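Local coordinates for putative p22 protein (Leishmania major, PDB 1YQF) that is of unknown function but, as a homologue of human p32 in the MAM33 family, is probably a trimeric mitochondrial matrix protein, at residues Lys69-Glu74 and Glu167-Asp172; Thr105-Leu110 and Asn121-Asp126; Val77-Thr82 and Phe95-Gln100. All blocks are in the same frame, centred on the assembly; numbering follows the deposited sequence.

Contact 1 (Lys69-Glu74 and Glu167-Asp172)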
loop_
_atom_site.group_PDB
_atom_site.type_symbol
_atom_site.label_atom_id
_atom_site.label_comp_id
_atom_site.label_asym_id
_atom_site.label_seq_id
_atom_site.Cartn_x
_atom_site.Cartn_y
_atom_site.Cartn_z
ATOM N N LYS A 69 -21.270 3.822 19.472
ATOM C CA LYS A 69 -22.418 4.489 20.086
ATOM C C LYS A 69 -23.608 4.472 19.125
ATOM O O LYS A 69 -23.426 4.509 17.912
ATOM C CB LYS A 69 -22.058 5.932 20.466
ATOM C CG LYS A 69 -23.105 6.994 20.127
ATOM C CD LYS A 69 -22.559 8.398 20.333
ATOM C CE LYS A 69 -23.489 9.457 19.755
ATOM N NZ LYS A 69 -22.889 10.821 19.785
ATOM N N SER A 70 -24.819 4.432 19.675
ATOM C CA SER A 70 -26.033 4.510 18.865
ATOM C C SER A 70 -26.581 5.935 18.854
ATOM O O SER A 70 -26.419 6.682 19.821
ATOM C CB SER A 70 -27.092 3.545 19.391
ATOM O OG SER A 70 -26.723 2.202 19.121
ATOM N N PHE A 71 -27.227 6.298 17.749
ATOM C CA PHE A 71 -27.798 7.629 17.569
ATOM C C PHE A 71 -28.953 7.574 16.569
ATOM O O PHE A 71 -28.723 7.481 15.361
ATOM C CB PHE A 71 -26.722 8.602 17.075
ATOM C CG PHE A 71 -27.236 9.992 16.805
ATOM C CD1 PHE A 71 -27.310 10.929 17.827
ATOM C CD2 PHE A 71 -27.646 10.364 15.529
ATOM C CE1 PHE A 71 -27.785 12.211 17.581
ATOM C CE2 PHE A 71 -28.119 11.643 15.278
ATOM C CZ PHE A 71 -28.190 12.568 16.305
ATOM N N GLU A 72 -30.184 7.636 17.077
ATOM C CA GLU A 72 -31.390 7.628 16.241
ATOM C C GLU A 72 -31.490 6.365 15.376
ATOM O O GLU A 72 -31.815 6.439 14.190
ATOM C CB GLU A 72 -31.454 8.882 15.346
ATOM C CG GLU A 72 -31.039 10.190 16.014
ATOM C CD GLU A 72 -31.952 10.624 17.149
ATOM O OE1 GLU A 72 -33.028 10.020 17.345
ATOM O OE2 GLU A 72 -31.587 11.591 17.853
ATOM N N GLY A 73 -31.194 5.210 15.971
ATOM C CA GLY A 73 -31.239 3.939 15.264
ATOM C C GLY A 73 -29.999 3.601 14.444
ATOM O O GLY A 73 -29.848 2.467 13.988
ATOM N N GLU A 74 -29.115 4.578 14.251
ATOM C CA GLU A 74 -27.879 4.382 13.496
ATOM C C GLU A 74 -26.790 3.793 14.392
ATOM O O GLU A 74 -26.675 4.162 15.555
ATOM C CB GLU A 74 -27.385 5.720 12.935
ATOM C CG GLU A 74 -28.357 6.422 11.997
ATOM C CD GLU A 74 -27.971 7.864 11.720
ATOM O OE1 GLU A 74 -26.939 8.323 12.255
ATOM O OE2 GLU A 74 -28.700 8.539 10.966
ATOM N N GLU A 167 -21.134 16.436 13.131
ATOM C CA GLU A 167 -21.053 17.117 14.425
ATOM C C GLU A 167 -22.227 16.786 15.347
ATOM O O GLU A 167 -22.031 16.586 16.549
ATOM C CB GLU A 167 -20.979 18.633 14.214
ATOM C CG GLU A 167 -20.814 19.442 15.491
ATOM C CD GLU A 167 -20.655 20.924 15.221
ATOM O OE1 GLU A 167 -19.687 21.301 14.525
ATOM O OE2 GLU A 167 -21.498 21.711 15.700
ATOM N N LYS A 168 -23.438 16.740 14.782
ATOM C CA LYS A 168 -24.644 16.389 15.537
ATOM C C LYS A 168 -24.508 15.021 16.200
ATOM O O LYS A 168 -25.040 14.795 17.284
ATOM C CB LYS A 168 -25.880 16.384 14.624
ATOM C CG LYS A 168 -26.344 17.762 14.144
ATOM C CD LYS A 168 -27.630 17.657 13.319
ATOM C CE LYS A 168 -28.022 18.997 12.700
ATOM N NZ LYS A 168 -29.233 18.897 11.835
ATOM N N ARG A 169 -23.787 14.117 15.538
ATOM C CA ARG A 169 -23.586 12.748 16.014
ATOM C C ARG A 169 -22.384 12.542 16.949
ATOM O O ARG A 169 -21.976 11.408 17.189
ATOM C CB ARG A 169 -23.449 11.821 14.806
ATOM C CG ARG A 169 -24.750 11.619 14.093
ATOM C CD ARG A 169 -24.615 11.079 12.684
ATOM N NE ARG A 169 -25.926 10.908 12.071
ATOM C CZ ARG A 169 -26.734 11.899 11.705
ATOM N NH1 ARG A 169 -26.382 13.174 11.869
ATOM N NH2 ARG A 169 -27.908 11.617 11.161
ATOM N N GLY A 170 -21.823 13.624 17.479
ATOM C CA GLY A 170 -20.696 13.527 18.397
ATOM C C GLY A 170 -19.331 13.466 17.730
ATOM O O GLY A 170 -18.316 13.384 18.421
ATOM N N VAL A 171 -19.307 13.500 16.397
ATOM C CA VAL A 171 -18.060 13.524 15.641
ATOM C C VAL A 171 -17.650 14.985 15.466
ATOM O O VAL A 171 -17.982 15.627 14.470
ATOM C CB VAL A 171 -18.213 12.831 14.274
ATOM C CG1 VAL A 171 -16.880 12.790 13.531
ATOM C CG2 VAL A 171 -18.758 11.426 14.453
ATOM N N ASP A 172 -16.925 15.492 16.457
ATOM C CA ASP A 172 -16.581 16.912 16.538
ATOM C C ASP A 172 -15.141 17.098 17.034
ATOM O O ASP A 172 -14.343 16.161 16.988
ATOM C CB ASP A 172 -17.590 17.637 17.448
ATOM C CG ASP A 172 -17.769 16.951 18.792
ATOM O OD1 ASP A 172 -16.802 16.342 19.296
ATOM O OD2 ASP A 172 -18.851 16.970 19.422
HETATM O O HOH W 1 -24.468 13.246 19.280
#
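Arg169 is the centre of this contact, held by Glu74 at its edge and by Phe71 over a face. Its chain runs extended from CG to NE, and the guanidinium meets the carboxylate of Glu74 side-on: NE donates to OE1 at 2.8 Å, while NH2 donates to OE2 at 3.2 Å and an almost straight 174°. Both oxygens use their syn lone pairs, and the carboxylate and guanidinium planes lie 20° apart, so this two-pronged salt bridge fixes the rotation of both groups. Phe71, with CG anti to the backbone N, comes in roughly perpendicular to the arginine chain. Arg169 CG sits over the ring face in a CH-pi contact, 3.9 Å from the centroid of the Phe71 ring, and Phe71 CE2 lies over the centre of the guanidinium, the two planes tilted 55° apart.

Lys69, extended beyond CG, stretches to the backbone just past the end of helix 156-168, where its NZ donates to Arg169 O at 2.8 Å from above the carbonyl plane. A water that accepts from Lys69 NZ donates a hydrogen bond to Lys168 O at 2.6 Å, so a positive charge gathers carbonyls at the helix C-terminus, whose dipole would favour it. That helix ends in a Schellman motif with Gly170 as C-prime residue; its positive phi suits glycine, and with no side chain there Lys69 NZ can come close to Gly170 CA.

A type I' turn from Phe71 to Glu74 joins strands 64-71 and 74-81, setting both residues around one arginine, and Gly73 fits its positive phi. Arg169 is further positioned by Tyr165, through a bond from NH1 to its carbonyl and a cation-pi contact, and its NH2 reaches Ser23 of the second subunit.

Contact 2 (Thr105-Leu110 and Asn121-Asp126)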
loop_
_atom_site.group_PDB
_atom_site.type_symbol
_atom_site.label_atom_id
_atom_site.label_comp_id
_atom_site.label_asym_id
_atom_site.label_seq_id
_atom_site.Cartn_x
_atom_site.Cartn_y
_atom_site.Cartn_z
ATOM N N THR A 105 -23.960 1.659 4.675
ATOM C CA THR A 105 -22.976 2.298 5.558
ATOM C C THR A 105 -22.184 3.421 4.890
ATOM O O THR A 105 -21.579 3.228 3.843
ATOM C CB THR A 105 -21.970 1.241 6.081
ATOM O OG1 THR A 105 -22.640 0.313 6.945
ATOM C CG2 THR A 105 -20.916 1.893 6.969
ATOM N N MET A 106 -22.160 4.582 5.534
ATOM C CA MET A 106 -21.311 5.686 5.111
ATOM C C MET A 106 -19.977 5.586 5.827
ATOM O O MET A 106 -19.930 5.315 7.022
ATOM C CB MET A 106 -21.946 7.027 5.469
ATOM C CG MET A 106 -21.127 8.237 4.990
ATOM S SD MET A 106 -21.572 9.761 5.814
ATOM C CE MET A 106 -23.076 10.157 4.995
ATOM N N GLN A 107 -18.900 5.840 5.095
ATOM C CA GLN A 107 -17.568 5.935 5.670
ATOM C C GLN A 107 -17.026 7.335 5.405
ATOM O O GLN A 107 -16.931 7.754 4.255
ATOM C CB GLN A 107 -16.638 4.889 5.047
ATOM C CG GLN A 107 -15.239 4.865 5.650
ATOM C CD GLN A 107 -14.262 4.014 4.857
ATOM O OE1 GLN A 107 -14.563 2.873 4.503
ATOM N NE2 GLN A 107 -13.089 4.564 4.585
ATOM N N ALA A 108 -16.672 8.054 6.469
ATOM C CA ALA A 108 -16.057 9.372 6.339
ATOM C C ALA A 108 -14.637 9.309 6.877
ATOM O O ALA A 108 -14.427 8.924 8.024
ATOM C CB ALA A 108 -16.865 10.417 7.088
ATOM N N ASP A 109 -13.665 9.672 6.045
ATOM C CA ASP A 109 -12.272 9.743 6.473
ATOM C C ASP A 109 -11.947 11.167 6.865
ATOM O O ASP A 109 -12.109 12.081 6.068
ATOM C CB ASP A 109 -11.334 9.318 5.345
ATOM C CG ASP A 109 -11.584 7.907 4.871
ATOM O OD1 ASP A 109 -12.653 7.336 5.187
ATOM O OD2 ASP A 109 -10.760 7.292 4.161
ATOM N N LEU A 110 -11.485 11.360 8.092
ATOM C CA LEU A 110 -11.077 12.679 8.544
ATOM C C LEU A 110 -9.707 12.628 9.186
ATOM O O LEU A 110 -9.270 11.591 9.671
ATOM C CB LEU A 110 -12.091 13.259 9.534
ATOM C CG LEU A 110 -13.560 13.231 9.114
ATOM C CD1 LEU A 110 -14.205 11.941 9.565
ATOM C CD2 LEU A 110 -14.317 14.419 9.678
ATOM N N ASN A 121 -12.651 12.284 2.747
ATOM C CA ASN A 121 -13.355 11.375 1.844
ATOM C C ASN A 121 -14.681 10.902 2.417
ATOM O O ASN A 121 -14.799 10.697 3.615
ATOM C CB ASN A 121 -12.485 10.154 1.516
ATOM C CG ASN A 121 -12.953 9.426 0.265
ATOM O OD1 ASN A 121 -12.624 9.826 -0.854
ATOM N ND2 ASN A 121 -13.739 8.365 0.450
ATOM N N ILE A 122 -15.667 10.730 1.541
ATOM C CA ILE A 122 -16.979 10.192 1.901
ATOM C C ILE A 122 -17.388 9.173 0.850
ATOM O O ILE A 122 -17.404 9.477 -0.343
ATOM C CB ILE A 122 -18.045 11.297 1.936
ATOM C CG1 ILE A 122 -17.625 12.438 2.862
ATOM C CG2 ILE A 122 -19.396 10.713 2.376
ATOM C CD1 ILE A 122 -18.519 13.633 2.749
ATOM N N ARG A 123 -17.735 7.974 1.298
ATOM C CA ARG A 123 -18.126 6.894 0.404
ATOM C C ARG A 123 -19.168 6.008 1.078
ATOM O O ARG A 123 -19.327 6.060 2.288
ATOM C CB ARG A 123 -16.892 6.073 0.049
ATOM C CG ARG A 123 -16.309 5.327 1.234
ATOM C CD ARG A 123 -15.032 4.621 0.922
ATOM N NE ARG A 123 -15.253 3.572 -0.067
ATOM C CZ ARG A 123 -14.311 2.764 -0.533
ATOM N NH1 ARG A 123 -13.058 2.871 -0.109
ATOM N NH2 ARG A 123 -14.622 1.835 -1.421
ATOM N N PHE A 124 -19.859 5.187 0.296
ATOM C CA PHE A 124 -20.912 4.320 0.818
ATOM C C PHE A 124 -20.707 2.861 0.426
ATOM O O PHE A 124 -20.051 2.567 -0.570
ATOM C CB PHE A 124 -22.269 4.779 0.308
ATOM C CG PHE A 124 -22.679 6.128 0.803
ATOM C CD1 PHE A 124 -23.204 6.283 2.076
ATOM C CD2 PHE A 124 -22.554 7.247 -0.010
ATOM C CE1 PHE A 124 -23.593 7.531 2.532
ATOM C CE2 PHE A 124 -22.939 8.492 0.440
ATOM C CZ PHE A 124 -23.461 8.636 1.713
ATOM N N TYR A 125 -21.287 1.965 1.226
ATOM C CA TYR A 125 -21.265 0.523 0.987
ATOM C C TYR A 125 -22.659 -0.047 1.247
ATOM O O TYR A 125 -23.365 0.424 2.132
ATOM C CB TYR A 125 -20.289 -0.183 1.928
ATOM C CG TYR A 125 -18.864 0.324 1.932
ATOM C CD1 TYR A 125 -17.912 -0.207 1.067
ATOM C CD2 TYR A 125 -18.458 1.302 2.833
ATOM C CE1 TYR A 125 -16.597 0.246 1.086
ATOM C CE2 TYR A 125 -17.146 1.752 2.864
ATOM C CZ TYR A 125 -16.222 1.224 1.990
ATOM O OH TYR A 125 -14.922 1.682 2.030
ATOM N N ASP A 126 -23.043 -1.082 0.501
ATOM C CA ASP A 126 -24.360 -1.699 0.672
ATOM C C ASP A 126 -24.487 -2.426 2.010
ATOM O O ASP A 126 -25.576 -2.480 2.577
ATOM C CB ASP A 126 -24.659 -2.673 -0.471
ATOM C CG ASP A 126 -24.890 -1.969 -1.795
ATOM O OD1 ASP A 126 -25.322 -0.797 -1.885
ATOM O OD2 ASP A 126 -24.640 -2.592 -2.847
HETATM O O HOH W 2 -14.328 7.537 2.957
#
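Backbone hydrogen bonds run the length of this pairing. Thr105 with Tyr125 and Gln107 with Arg123 are antiparallel hydrogen-bonded pairs closed both ways, the straightest bond being Gln107 N to Arg123 O, 2.8 Å and 174°. At Asp109 and Asn121 the closure is uneven: Asp109 N reaches Asn121 O at 2.9 Å, whereas the return bond is weak. Between them, the non-hydrogen-bonded pairs Met106-Phe124 and Ala108-Ile122 bring CA-H groups against carbonyl oxygens.

Polar side chains share the face of Gln107. Its extended chain puts the amide between two partners: Tyr125 OH donates to Gln107 OE1, which lies at the ring edge near its plane, although the hydroxyl is less certainly placed, and Gln107 NE2 donates to the syn lone pair of Asp109 OD1 at 2.9 Å. Glutamine fits here because its amide offers an acceptor oxygen and a donor NH2. A water donates to Gln107 O and Asp109 OD1 and accepts from Asn121 ND2 at 2.7 Å, linking the strands; ND2 also bonds Thr147 O.

Strands 105-113 and 116-125 form a beta hairpin, the last two of the antiparallel sheet, and its other face is apolar.

Met106, Ala108, Ile122 and Phe124 point there, Met106 packing on Phe124 and Ile122. Met106 and Phe124 run alongside each other, with Met106 CB 3.4 Å from Phe124 CE1, and the sulfur makes an oblique Met-aromatic contact. Met106 CG touches Ile122 CG2 at 4.0 Å. Phe124 extends this apolar surface to Trp194 and Phe201 of the second subunit, and Ile122 O accepts a bond from that Trp194.

Contact 3 (Val77-Thr82 and Phe95-Gln100)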
loop_
_atom_site.group_PDB
_atom_site.type_symbol
_atom_site.label_atom_id
_atom_site.label_comp_id
_atom_site.label_asym_id
_atom_site.label_seq_id
_atom_site.Cartn_x
_atom_site.Cartn_y
_atom_site.Cartn_z
ATOM N N VAL A 77 -19.522 4.135 14.423
ATOM C CA VAL A 77 -18.210 3.622 14.802
ATOM C C VAL A 77 -17.142 4.613 14.358
ATOM O O VAL A 77 -17.089 4.983 13.194
ATOM C CB VAL A 77 -17.924 2.246 14.165
ATOM C CG1 VAL A 77 -16.527 1.758 14.531
ATOM C CG2 VAL A 77 -18.966 1.215 14.601
ATOM N N VAL A 78 -16.299 5.044 15.289
ATOM C CA VAL A 78 -15.148 5.882 14.973
ATOM C C VAL A 78 -13.901 5.051 15.241
ATOM O O VAL A 78 -13.598 4.723 16.384
ATOM C CB VAL A 78 -15.115 7.164 15.819
ATOM C CG1 VAL A 78 -13.891 8.006 15.468
ATOM C CG2 VAL A 78 -16.396 7.967 15.615
ATOM N N ARG A 79 -13.188 4.711 14.176
ATOM C CA ARG A 79 -12.050 3.808 14.254
ATOM C C ARG A 79 -10.744 4.564 14.074
ATOM O O ARG A 79 -10.626 5.423 13.209
ATOM C CB ARG A 79 -12.185 2.730 13.180
ATOM C CG ARG A 79 -10.996 1.790 13.073
ATOM C CD ARG A 79 -11.271 0.591 12.196
ATOM N NE ARG A 79 -12.321 -0.270 12.743
ATOM C CZ ARG A 79 -12.960 -1.211 12.056
ATOM N NH1 ARG A 79 -12.668 -1.424 10.784
ATOM N NH2 ARG A 79 -13.898 -1.949 12.639
ATOM N N TYR A 80 -9.763 4.229 14.898
ATOM C CA TYR A 80 -8.437 4.827 14.804
ATOM C C TYR A 80 -7.374 3.866 15.296
ATOM O O TYR A 80 -7.675 2.862 15.939
ATOM C CB TYR A 80 -8.368 6.111 15.624
ATOM C CG TYR A 80 -8.612 5.902 17.099
ATOM C CD1 TYR A 80 -9.898 5.709 17.586
ATOM C CD2 TYR A 80 -7.556 5.899 18.009
ATOM C CE1 TYR A 80 -10.131 5.512 18.939
ATOM C CE2 TYR A 80 -7.781 5.708 19.367
ATOM C CZ TYR A 80 -9.071 5.516 19.824
ATOM O OH TYR A 80 -9.308 5.319 21.165
ATOM N N SER A 81 -6.127 4.202 14.996
ATOM C CA SER A 81 -4.975 3.434 15.436
ATOM C C SER A 81 -4.080 4.348 16.261
ATOM O O SER A 81 -3.956 5.540 15.959
ATOM C CB SER A 81 -4.208 2.886 14.228
ATOM O OG SER A 81 -3.040 2.186 14.630
ATOM N N THR A 82 -3.458 3.796 17.299
ATOM C CA THR A 82 -2.523 4.558 18.128
ATOM C C THR A 82 -1.096 4.423 17.595
ATOM O O THR A 82 -0.156 4.941 18.195
ATOM C CB THR A 82 -2.590 4.096 19.591
ATOM O OG1 THR A 82 -2.216 2.709 19.692
ATOM C CG2 THR A 82 -4.017 4.146 20.113
ATOM N N PHE A 95 -11.632 6.934 10.921
ATOM C CA PHE A 95 -12.598 6.433 9.962
ATOM C C PHE A 95 -13.934 6.331 10.673
ATOM O O PHE A 95 -14.080 5.564 11.616
ATOM C CB PHE A 95 -12.123 5.093 9.410
ATOM C CG PHE A 95 -10.782 5.184 8.758
ATOM C CD1 PHE A 95 -9.620 5.044 9.510
ATOM C CD2 PHE A 95 -10.672 5.486 7.408
ATOM C CE1 PHE A 95 -8.371 5.169 8.918
ATOM C CE2 PHE A 95 -9.428 5.608 6.814
ATOM C CZ PHE A 95 -8.277 5.449 7.569
ATOM N N VAL A 96 -14.887 7.146 10.233
ATOM C CA VAL A 96 -16.208 7.213 10.844
ATOM C C VAL A 96 -17.187 6.387 10.019
ATOM O O VAL A 96 -17.357 6.633 8.835
ATOM C CB VAL A 96 -16.716 8.669 10.918
ATOM C CG1 VAL A 96 -18.063 8.741 11.621
ATOM C CG2 VAL A 96 -15.707 9.554 11.630
ATOM N N TYR A 97 -17.833 5.414 10.651
ATOM C CA TYR A 97 -18.819 4.578 9.981
ATOM C C TYR A 97 -20.212 4.860 10.534
ATOM O O TYR A 97 -20.415 4.901 11.743
ATOM C CB TYR A 97 -18.471 3.097 10.143
ATOM C CG TYR A 97 -17.081 2.745 9.660
ATOM C CD1 TYR A 97 -15.979 2.882 10.502
ATOM C CD2 TYR A 97 -16.865 2.279 8.367
ATOM C CE1 TYR A 97 -14.693 2.566 10.065
ATOM C CE2 TYR A 97 -15.582 1.961 7.923
ATOM C CZ TYR A 97 -14.502 2.107 8.781
ATOM O OH TYR A 97 -13.231 1.788 8.365
ATOM N N ILE A 98 -21.167 5.062 9.636
ATOM C CA ILE A 98 -22.560 5.287 10.005
ATOM C C ILE A 98 -23.371 4.213 9.296
ATOM O O ILE A 98 -23.517 4.249 8.080
ATOM C CB ILE A 98 -23.019 6.705 9.578
ATOM C CG1 ILE A 98 -22.107 7.767 10.201
ATOM C CG2 ILE A 98 -24.471 6.946 9.985
ATOM C CD1 ILE A 98 -22.485 9.197 9.868
ATOM N N THR A 99 -23.880 3.253 10.060
ATOM C CA THR A 99 -24.605 2.120 9.499
ATOM C C THR A 99 -26.104 2.233 9.774
ATOM O O THR A 99 -26.529 2.373 10.920
ATOM C CB THR A 99 -24.048 0.805 10.081
ATOM O OG1 THR A 99 -22.713 0.593 9.605
ATOM C CG2 THR A 99 -24.834 -0.408 9.566
ATOM N N GLN A 100 -26.896 2.164 8.711
ATOM C CA GLN A 100 -28.349 2.210 8.809
ATOM C C GLN A 100 -28.897 0.851 9.231
ATOM O O GLN A 100 -28.164 -0.136 9.286
ATOM C CB GLN A 100 -28.962 2.613 7.464
ATOM C CG GLN A 100 -28.492 3.962 6.911
ATOM C CD GLN A 100 -28.943 5.158 7.741
ATOM O OE1 GLN A 100 -29.847 5.050 8.566
ATOM N NE2 GLN A 100 -28.312 6.302 7.517
#
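Strands 74-81 and 92-99 form a beta hairpin at the middle of the antiparallel sheet, and this contact is a stretch of their pairing, with side chains alternating between the two faces. Val77 opens it as a hydrogen-bonded pair with Tyr97. Its N donates to Tyr97 O at 2.9 Å, and its carbonyl receives Tyr97 N in a shorter, straighter bond of 2.7 Å and 172°. Beta-branched valine fits an extended backbone well, and its CB rests 4.1 Å from Tyr97 CB, on the same face as the tyrosine ring.

Val78 turns to the opposite face, where it forms a non-hydrogen-bonded pair with Val96. Their CG2 methyls approach to 4.3 Å, a loose apolar contact; beyond them Trp54 and Leu67 pack against Val78, and Val171 and Leu110 against Val96, so two short branched chains continue a hydrophobic layer.

Arg79 returns to the face of Val77 and pairs with Phe95. Arg79 N donates to Phe95 O at 2.8 Å from somewhat above the carbonyl plane, and Phe95 N donates back to Arg79 O at 2.9 Å. The arginine side chain has CG anti to the backbone N and bends at chi3 (-64°), which sets the guanidinium obliquely against the tyrosine ring, the two planes 51° apart, with Tyr97 CE1 off toward the guanidinium rim. Its charged end finds polar partners: NE forms a salt bridge with Asp66, which would stabilise the charge, and NH1 donates to Lys132 O. The tyrosine takes the arginine at its ring edge, where Arg79 CB lies 4.0 Å from Tyr97 CE1, near the plane of the ring.

In the fold
From the N terminus, the chain first passes Lys69-Glu74, one side of contact 1, and turns into strand 74-81. Contact 3 then closes a short loop between that strand and 92-99. Strand 92-99 leads into 105-113, and contact 2 closes the next hairpin with 116-125; contacts 3 and 2 thus follow in series without crossing. Only after the helices up to 156-168 does Glu167-Asp172 come back to close contact 1, whose long loop encloses both others. Contacts 2 and 3 share the sheet through Ala108 N to Val96 O, while Glu74 packs on Ile98 between contacts 1 and 3. Contact 1 ties the helix end to the sheet, and contacts 1 and 2 both reach the second subunit.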